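Local coordinates for CRISPR protein (Archaeoglobus fulgidus, PDB 4MJK), which probably serves as a Cas5-family subunit of the type I-A Cascade complex, which holds CRISPR RNA and surveys for invading DNA, at the interface of chains A and B. Residues are numbered along the deposited sequence; one frame, centred on the assembly and turned at random. Chains: chain A/B, CRISPR protein.

The interface of chains A and B. Residues chain A 79, 84, 87, 117, 119; chain B 79, 81, 84, 117.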
loop_
_atom_site.group_PDB
_atom_site.type_symbol
_atom_site.label_atom_id
_atom_site.label_comp_id
_atom_site.label_asym_id
_atom_site.label_seq_id
_atom_site.Cartn_x
_atom_site.Cartn_y
_atom_site.Cartn_z
ATOM N N LEU A 79 1.713 2.575 -8.843
ATOM C CA LEU A 79 1.776 3.984 -8.488
ATOM C C LEU A 79 3.010 4.129 -7.615
ATOM O O LEU A 79 2.993 3.750 -6.454
ATOM C CB LEU A 79 0.500 4.399 -7.733
ATOM C CG LEU A 79 0.427 5.847 -7.250
ATOM C CD1 LEU A 79 0.375 6.807 -8.429
ATOM C CD2 LEU A 79 -0.790 6.058 -6.320
ATOM N N ILE A 84 3.655 9.647 -6.356
ATOM C CA ILE A 84 2.850 10.170 -5.268
ATOM C C ILE A 84 3.438 11.452 -4.670
ATOM O O ILE A 84 2.723 12.443 -4.477
ATOM C CB ILE A 84 2.697 9.118 -4.160
ATOM C CG1 ILE A 84 1.735 8.012 -4.608
ATOM C CG2 ILE A 84 2.214 9.783 -2.858
ATOM C CD1 ILE A 84 1.972 6.661 -3.899
ATOM N N ILE A 87 2.932 14.289 -7.157
ATOM C CA ILE A 87 1.568 14.810 -7.104
ATOM C C ILE A 87 1.425 15.725 -5.893
ATOM O O ILE A 87 0.849 16.801 -5.990
ATOM C CB ILE A 87 0.498 13.681 -7.084
ATOM C CG1 ILE A 87 0.464 12.967 -8.440
ATOM C CG2 ILE A 87 -0.885 14.241 -6.728
ATOM C CD1 ILE A 87 -0.297 11.660 -8.451
ATOM N N ILE A 117 2.940 1.322 -4.870
ATOM C CA ILE A 117 1.600 0.811 -4.606
ATOM C C ILE A 117 1.053 0.177 -5.894
ATOM O O ILE A 117 1.300 0.674 -6.984
ATOM C CB ILE A 117 0.670 1.963 -4.099
ATOM C CG1 ILE A 117 1.085 2.376 -2.680
ATOM C CG2 ILE A 117 -0.807 1.557 -4.143
ATOM C CD1 ILE A 117 0.381 3.620 -2.189
ATOM N N SER A 119 -2.300 -0.334 -7.678
ATOM C CA SER A 119 -3.697 0.091 -7.603
ATOM C C SER A 119 -4.567 -0.801 -8.487
ATOM O O SER A 119 -4.399 -0.844 -9.703
ATOM C CB SER A 119 -3.857 1.536 -8.089
ATOM O OG SER A 119 -2.931 2.408 -7.472
ATOM N N LEU B 79 -3.008 11.764 0.490
ATOM C CA LEU B 79 -3.354 12.045 -0.890
ATOM C C LEU B 79 -4.514 11.136 -1.301
ATOM O O LEU B 79 -4.345 9.914 -1.441
ATOM C CB LEU B 79 -2.151 11.797 -1.804
ATOM C CG LEU B 79 -2.401 12.004 -3.295
ATOM C CD1 LEU B 79 -2.756 13.474 -3.563
ATOM C CD2 LEU B 79 -1.194 11.566 -4.134
ATOM N N TYR B 81 -7.346 9.216 -3.441
ATOM C CA TYR B 81 -7.352 8.653 -4.788
ATOM C C TYR B 81 -8.198 9.466 -5.757
ATOM O O TYR B 81 -7.990 9.402 -6.971
ATOM C CB TYR B 81 -7.813 7.201 -4.782
ATOM C CG TYR B 81 -6.666 6.220 -4.881
ATOM C CD1 TYR B 81 -5.980 5.806 -3.748
ATOM C CD2 TYR B 81 -6.268 5.703 -6.117
ATOM C CE1 TYR B 81 -4.930 4.898 -3.839
ATOM C CE2 TYR B 81 -5.225 4.801 -6.210
ATOM C CZ TYR B 81 -4.565 4.400 -5.069
ATOM O OH TYR B 81 -3.525 3.502 -5.155
ATOM N N ILE B 84 -5.530 11.721 -7.263
ATOM C CA ILE B 84 -4.644 10.953 -8.128
ATOM C C ILE B 84 -5.335 10.592 -9.436
ATOM O O ILE B 84 -4.743 10.709 -10.521
ATOM C CB ILE B 84 -4.226 9.643 -7.443
ATOM C CG1 ILE B 84 -3.359 9.943 -6.215
ATOM C CG2 ILE B 84 -3.493 8.732 -8.444
ATOM C CD1 ILE B 84 -3.280 8.793 -5.214
ATOM N N ILE B 117 -3.924 7.548 0.105
ATOM C CA ILE B 117 -2.535 7.203 0.366
ATOM C C ILE B 117 -2.007 8.128 1.449
ATOM O O ILE B 117 -2.396 9.288 1.501
ATOM C CB ILE B 117 -1.686 7.414 -0.898
ATOM C CG1 ILE B 117 -2.256 6.596 -2.053
ATOM C CG2 ILE B 117 -0.229 7.099 -0.636
ATOM C CD1 ILE B 117 -2.343 5.146 -1.783
#
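A:Ile87 and B:Leu79 meet nearly at a right angle, a branched isoleucine lying across the fork of a leucine. Followed outward, A:Ile87 uses almost every carbon. Its CB lies 4.0 Å from B:Leu79 CD2. The branch methyl CG2, anti to the backbone N, rests against both tips of the fork, 3.7 Å from B:Leu79 CD2 and slightly farther from CD1. The longer arm, CG1, swings beside the backbone N (chi1 -69°) and carries CD1 on to B:Ile84, 4.2 Å from CG1 of B:Ile84. Branching at CB sends CG2 and the CG1 arm in different directions, which is how one residue touches both B:Leu79 and B:Ile84. B:Ile84 in turn reaches tip to tip towards A:Leu79, its CD1 3.9 Å from the leucine CD2. A:Ile84 crosses B:Ile117 at about a right angle, its CD1 4.0 Å from CG2 of that strand residue. The two Ile117 side chains also point at each other, but their terminal methyls are modelled too near for their spacing to be trusted.

At one end the apolar patch gives way to a polar tip. B:Tyr81 extends its phenol to A:Ser119, and OH and OG share a hydrogen bond of 2.6 Å, with the serine oxygen in the ring plane at its edge. A long tyrosine opposite a short serine lets the two hydroxyls meet across the chains; which of them donates is not decided. B:Ile84 CD1 of the same helix covers one ring face.

The pairing may belong to the crystal rather than to the working protein. Each chain builds its contact surface from strands 76-80 and 115-120 and a short helix, 81-87 in chain A and 81-88 in chain B, and the similar elements meet without exact two-fold symmetry.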